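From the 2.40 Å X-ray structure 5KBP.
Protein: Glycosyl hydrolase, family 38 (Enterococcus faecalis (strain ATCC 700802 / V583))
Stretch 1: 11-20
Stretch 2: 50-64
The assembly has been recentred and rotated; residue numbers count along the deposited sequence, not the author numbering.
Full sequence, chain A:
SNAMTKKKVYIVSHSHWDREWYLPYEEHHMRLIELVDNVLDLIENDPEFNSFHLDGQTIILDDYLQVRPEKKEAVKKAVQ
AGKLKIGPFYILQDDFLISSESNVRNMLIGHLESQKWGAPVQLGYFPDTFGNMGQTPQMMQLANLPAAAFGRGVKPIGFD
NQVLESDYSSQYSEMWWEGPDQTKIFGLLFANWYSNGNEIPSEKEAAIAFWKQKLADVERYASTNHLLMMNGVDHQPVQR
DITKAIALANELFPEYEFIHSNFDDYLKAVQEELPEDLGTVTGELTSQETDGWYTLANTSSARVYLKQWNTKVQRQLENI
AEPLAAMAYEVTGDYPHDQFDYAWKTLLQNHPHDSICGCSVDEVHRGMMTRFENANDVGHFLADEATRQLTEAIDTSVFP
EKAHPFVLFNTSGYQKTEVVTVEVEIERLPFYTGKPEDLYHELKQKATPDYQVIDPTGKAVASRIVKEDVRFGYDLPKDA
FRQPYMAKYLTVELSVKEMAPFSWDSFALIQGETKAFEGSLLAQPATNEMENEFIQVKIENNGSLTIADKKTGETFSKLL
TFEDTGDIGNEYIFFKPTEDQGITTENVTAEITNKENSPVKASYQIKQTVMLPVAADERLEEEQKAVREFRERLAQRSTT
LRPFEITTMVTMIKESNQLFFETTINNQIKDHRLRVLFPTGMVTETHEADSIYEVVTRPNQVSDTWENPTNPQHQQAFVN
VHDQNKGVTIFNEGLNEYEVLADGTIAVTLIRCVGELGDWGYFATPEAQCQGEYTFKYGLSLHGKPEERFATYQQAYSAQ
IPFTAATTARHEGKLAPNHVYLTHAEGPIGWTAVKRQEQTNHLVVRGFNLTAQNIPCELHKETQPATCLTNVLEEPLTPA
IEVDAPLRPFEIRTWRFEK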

# COMPACT_ATOMS: atom_id res chain seq x y z
N ILE A 11 -27.84 -11.54 26.82
CA ILE A 11 -26.83 -12.16 25.97
C ILE A 11 -26.70 -11.32 24.71
O ILE A 11 -27.63 -11.26 23.89
N VAL A 12 -25.56 -10.66 24.55
CA VAL A 12 -25.29 -9.78 23.41
C VAL A 12 -24.29 -10.48 22.51
O VAL A 12 -23.11 -10.62 22.86
N SER A 13 -24.75 -10.93 21.34
CA SER A 13 -23.86 -11.52 20.36
C SER A 13 -23.05 -10.44 19.65
O SER A 13 -23.57 -9.37 19.33
N HIS A 14 -21.77 -10.73 19.41
CA HIS A 14 -20.86 -9.76 18.83
C HIS A 14 -19.65 -10.50 18.28
O HIS A 14 -19.58 -11.73 18.32
N SER A 15 -18.70 -9.73 17.75
CA SER A 15 -17.40 -10.27 17.37
C SER A 15 -16.41 -9.11 17.36
O SER A 15 -16.52 -8.22 16.51
N HIS A 16 -15.48 -9.11 18.31
CA HIS A 16 -14.43 -8.10 18.34
C HIS A 16 -13.49 -8.34 17.17
O HIS A 16 -12.70 -9.29 17.17
N TRP A 17 -13.56 -7.48 16.16
CA TRP A 17 -12.89 -7.72 14.88
C TRP A 17 -11.72 -6.75 14.71
O TRP A 17 -11.88 -5.63 14.24
N ASP A 18 -10.53 -7.21 15.09
CA ASP A 18 -9.31 -6.50 14.76
C ASP A 18 -9.12 -6.52 13.25
O ASP A 18 -8.99 -7.59 12.64
N ARG A 19 -9.12 -5.33 12.64
CA ARG A 19 -9.13 -5.23 11.18
C ARG A 19 -7.89 -5.88 10.57
O ARG A 19 -7.96 -6.50 9.50
N GLU A 20 -6.75 -5.74 11.24
CA GLU A 20 -5.51 -6.37 10.79
C GLU A 20 -4.63 -6.60 12.01
O GLU A 20 -4.47 -5.70 12.84
N ASN A 50 -32.17 -11.80 18.04
CA ASN A 50 -32.50 -10.41 18.33
C ASN A 50 -31.66 -9.46 17.50
O ASN A 50 -32.20 -8.73 16.65
N SER A 51 -30.35 -9.45 17.72
CA SER A 51 -29.47 -8.51 17.03
C SER A 51 -28.04 -9.01 17.13
O SER A 51 -27.74 -9.99 17.80
N PHE A 52 -27.15 -8.30 16.44
CA PHE A 52 -25.72 -8.57 16.46
C PHE A 52 -24.98 -7.25 16.55
O PHE A 52 -25.18 -6.36 15.71
N HIS A 53 -24.13 -7.11 17.56
CA HIS A 53 -23.39 -5.87 17.78
C HIS A 53 -22.14 -5.88 16.90
O HIS A 53 -21.26 -6.73 17.08
N LEU A 54 -22.05 -4.93 15.98
CA LEU A 54 -20.99 -4.92 14.97
C LEU A 54 -19.73 -4.21 15.47
O LEU A 54 -19.16 -3.36 14.79
N ASP A 55 -19.30 -4.56 16.68
CA ASP A 55 -18.00 -4.18 17.23
C ASP A 55 -17.82 -2.66 17.33
O ASP A 55 -16.68 -2.17 17.34
N GLY A 56 -18.91 -1.90 17.38
CA GLY A 56 -18.81 -0.47 17.61
C GLY A 56 -18.17 0.34 16.51
O GLY A 56 -17.91 1.53 16.71
N GLN A 57 -17.93 -0.25 15.34
CA GLN A 57 -17.25 0.42 14.24
C GLN A 57 -18.05 0.27 12.96
O GLN A 57 -18.47 -0.84 12.62
N THR A 58 -18.24 1.38 12.24
CA THR A 58 -19.01 1.38 11.01
C THR A 58 -18.20 0.94 9.79
O THR A 58 -18.79 0.64 8.75
N ILE A 59 -16.87 0.91 9.90
CA ILE A 59 -16.04 0.54 8.75
C ILE A 59 -16.25 -0.92 8.35
O ILE A 59 -15.91 -1.30 7.22
N ILE A 60 -16.82 -1.74 9.24
CA ILE A 60 -17.12 -3.13 8.89
C ILE A 60 -18.13 -3.18 7.76
O ILE A 60 -18.03 -4.02 6.85
N LEU A 61 -19.11 -2.28 7.77
CA LEU A 61 -20.07 -2.21 6.68
C LEU A 61 -19.39 -1.85 5.37
O LEU A 61 -19.68 -2.43 4.32
N ASP A 62 -18.46 -0.89 5.41
CA ASP A 62 -17.75 -0.48 4.20
C ASP A 62 -16.86 -1.60 3.68
O ASP A 62 -16.82 -1.87 2.47
N ASP A 63 -16.12 -2.27 4.58
CA ASP A 63 -15.22 -3.34 4.16
C ASP A 63 -15.99 -4.52 3.58
O ASP A 63 -15.46 -5.23 2.72
N TYR A 64 -17.22 -4.74 4.03
CA TYR A 64 -18.02 -5.85 3.52
C TYR A 64 -18.58 -5.54 2.14
O TYR A 64 -18.60 -6.41 1.26

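Both stretches begin as strand or near it; the second ends in a helix, the first continues as loop, and their side chains change character along the way. At the start the backbones do much of the work. His 53 N donates to Ser 13 O at 2.9 Å in a nearly straight hydrogen bond, and one water extends the link by accepting from Ser 13 N (2.8 Å) and donating to Ser 51 O (2.7 Å). Ser 13, in the m rotamer, points its CA-to-CB bond toward the second stretch. Its CB lies 3.9 Å from Phe 52 CD1, while its hydroxyl is satisfied elsewhere in the structure. Serine thus offers a CB to pack against the ring and leaves OG free to bond elsewhere.

Phe 52 sets out sideways, but its t rotamer (chi1 -173°) with chi2 of 85° carries the ring nearer to the first stretch and turns one face to the backbone of His 14. The CA of His 14 sits 4.0 Å from the centroid of the Phe 52 ring, 26° off the normal, a CH-pi contact in which a flat, apolar ring can accept a backbone CH. The ring tip also reaches Ser 15, whose CB is 3.8 Å from Phe 52 CZ. The CA-to-CB bond of His 14 points away overall; with chi1 78° (p) its ring is bonded elsewhere through NE2, yet its CB remains 4.0 Å from His 53 CB. His 53, in t, likewise leads its ring away, leaving its CB 4.1 Å from Val 12 CG1.

Asp 55 is the polar centre of the contact. It lies within the type I' turn from Leu 54 to Gln 57, at positive phi, and its CA-to-CB bond points toward the first stretch. With chi1 at -155° (t), its carboxylate reaches the backbone of the loop, where Trp 17 N donates to Asp 55 OD2 at a short 2.6 Å. Gln 57 NE2 donates to Asp 55 OD2 at 2.7 Å and to Trp 17 O at 3.2 Å, so this amide joins the carboxylate to the opposing backbone. In Gln 57, chi1 p turns the side chain, and chi2 t extends it, so that NE2 reaches both acceptors; an amide fits here because its NH2 group can serve two acceptors. Asp 55 OD1 is less well served: it lies 3.4 Å from His 16 CD2 but, though buried, has no polar partner in the model.

Trp 17, also t, directs its indole away, so only the base of the side chain faces the helical end, with CB 4.4 Å from Ile 60 CD1. Arg 19 points toward the second stretch and, with its first three chi angles all t, spans the gap in extended form. Arg 19 NE meets Asp 63 OD2 at 2.8 Å and Arg 19 NH2 meets Asp 63 OD1 at 3.1 Å, a two-pronged salt bridge made at the guanidinium edge. Ile 59 CD1 covers one face of that group, 3.5 Å from Arg 19 NE, packing hydrocarbon where the flat cation offers no hydrogen to donate.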

# COMPACT_ATOMS: atom_id res chain seq x y z
CB ILE A 11 -27.18 -13.61 25.65
CG1 ILE A 11 -27.31 -14.41 26.95
CG2 ILE A 11 -26.14 -14.23 24.74
CD1 ILE A 11 -28.08 -15.70 26.81
CB VAL A 12 -24.78 -8.41 23.86
CG1 VAL A 12 -24.39 -7.56 22.65
CG2 VAL A 12 -25.83 -7.70 24.70
CB SER A 13 -24.65 -12.34 19.34
OG SER A 13 -25.30 -13.43 19.97
CB HIS A 14 -20.43 -8.72 19.86
CG HIS A 14 -19.37 -9.22 20.80
ND1 HIS A 14 -18.03 -8.99 20.59
CD2 HIS A 14 -19.46 -9.95 21.93
CE1 HIS A 14 -17.33 -9.55 21.56
NE2 HIS A 14 -18.18 -10.14 22.39
CB SER A 15 -17.46 -10.96 16.02
OG SER A 15 -16.23 -11.59 15.72
CB HIS A 16 -13.68 -8.15 19.66
CG HIS A 16 -12.63 -7.09 19.80
ND1 HIS A 16 -11.28 -7.36 19.80
CD2 HIS A 16 -12.74 -5.75 19.95
CE1 HIS A 16 -10.60 -6.24 19.93
NE2 HIS A 16 -11.46 -5.24 20.02
CB TRP A 17 -13.86 -7.59 13.72
CG TRP A 17 -13.31 -8.19 12.49
CD1 TRP A 17 -12.65 -7.55 11.49
CD2 TRP A 17 -13.34 -9.58 12.14
NE1 TRP A 17 -12.27 -8.45 10.52
CE2 TRP A 17 -12.68 -9.70 10.90
CE3 TRP A 17 -13.85 -10.72 12.75
CZ2 TRP A 17 -12.53 -10.93 10.26
CZ3 TRP A 17 -13.71 -11.94 12.10
CH2 TRP A 17 -13.05 -12.03 10.87
CB ASP A 18 -8.11 -7.13 15.47
CG ASP A 18 -8.28 -7.17 16.97
OD1 ASP A 18 -8.07 -6.12 17.62
OD2 ASP A 18 -8.63 -8.24 17.51
CB ARG A 19 -9.25 -3.77 10.76
CG ARG A 19 -9.64 -3.55 9.31
CD ARG A 19 -10.12 -2.13 9.10
NE ARG A 19 -10.49 -1.87 7.71
CZ ARG A 19 -9.65 -1.38 6.80
NH1 ARG A 19 -8.40 -1.09 7.13
NH2 ARG A 19 -10.07 -1.17 5.56
CB GLU A 20 -4.79 -5.50 9.76
CG GLU A 20 -4.81 -4.01 10.07
CD GLU A 20 -4.32 -3.16 8.91
OE1 GLU A 20 -4.08 -1.96 9.12
OE2 GLU A 20 -4.18 -3.71 7.80
CB ASN A 50 -32.29 -10.13 19.82
CG ASN A 50 -32.56 -8.68 20.18
OD1 ASN A 50 -31.63 -7.88 20.29
ND2 ASN A 50 -33.83 -8.34 20.37
CB SER A 51 -29.60 -7.10 17.60
OG SER A 51 -29.31 -7.09 18.99
CB PHE A 52 -25.28 -9.34 15.21
CG PHE A 52 -23.85 -9.81 15.24
CD1 PHE A 52 -23.51 -11.00 15.85
CD2 PHE A 52 -22.85 -9.05 14.65
CE1 PHE A 52 -22.19 -11.44 15.88
CE2 PHE A 52 -21.53 -9.48 14.68
CZ PHE A 52 -21.20 -10.67 15.29
CB HIS A 53 -23.02 -5.71 19.25
CG HIS A 53 -22.50 -4.35 19.60
ND1 HIS A 53 -21.17 -4.10 19.82
CD2 HIS A 53 -23.14 -3.17 19.75
CE1 HIS A 53 -21.01 -2.82 20.11
NE2 HIS A 53 -22.19 -2.23 20.07
CB LEU A 54 -21.50 -4.28 13.69
CG LEU A 54 -20.87 -4.82 12.41
CD1 LEU A 54 -21.08 -6.32 12.31
CD2 LEU A 54 -21.43 -4.10 11.19
CB ASP A 55 -16.87 -4.80 16.41
CG ASP A 55 -15.59 -4.95 17.20
OD1 ASP A 55 -15.67 -4.99 18.45
OD2 ASP A 55 -14.50 -5.04 16.58
CB GLN A 57 -15.83 -0.14 14.06
CG GLN A 57 -15.76 -1.65 14.17
CD GLN A 57 -14.38 -2.19 13.88
OE1 GLN A 57 -13.63 -1.63 13.08
NE2 GLN A 57 -14.02 -3.29 14.54
CB THR A 58 -19.60 2.77 10.74
OG1 THR A 58 -18.53 3.71 10.59
CG2 THR A 58 -20.48 3.21 11.90
CB ILE A 59 -14.56 0.81 9.04
CG1 ILE A 59 -13.77 0.93 7.73
CG2 ILE A 59 -13.97 -0.28 9.91
CD1 ILE A 59 -12.28 1.16 7.93
CB ILE A 60 -17.61 -3.89 10.14
CG1 ILE A 60 -16.49 -4.00 11.18
CG2 ILE A 60 -18.14 -5.27 9.76
CD1 ILE A 60 -16.90 -4.73 12.44
CB LEU A 61 -21.16 -1.18 7.01
CG LEU A 61 -21.94 -1.37 8.31
CD1 LEU A 61 -22.76 -0.13 8.63
CD2 LEU A 61 -22.84 -2.59 8.23
CB ASP A 62 -16.92 0.78 4.47
CG ASP A 62 -17.79 1.96 4.84
OD1 ASP A 62 -18.97 1.99 4.44
OD2 ASP A 62 -17.28 2.87 5.54
CB ASP A 63 -14.36 -3.79 5.33
CG ASP A 63 -13.44 -2.70 5.84
OD1 ASP A 63 -13.10 -1.79 5.06
OD2 ASP A 63 -13.05 -2.75 7.03
CB TYR A 64 -19.15 -6.18 4.50
CG TYR A 64 -20.09 -7.27 4.02
CD1 TYR A 64 -19.71 -8.60 4.05
CD2 TYR A 64 -21.36 -6.95 3.56
CE1 TYR A 64 -20.58 -9.60 3.63
CE2 TYR A 64 -22.24 -7.94 3.14
CZ TYR A 64 -21.84 -9.26 3.17
OH TYR A 64 -22.70 -10.25 2.75
O HOH W 1 -27.10 -9.60 20.44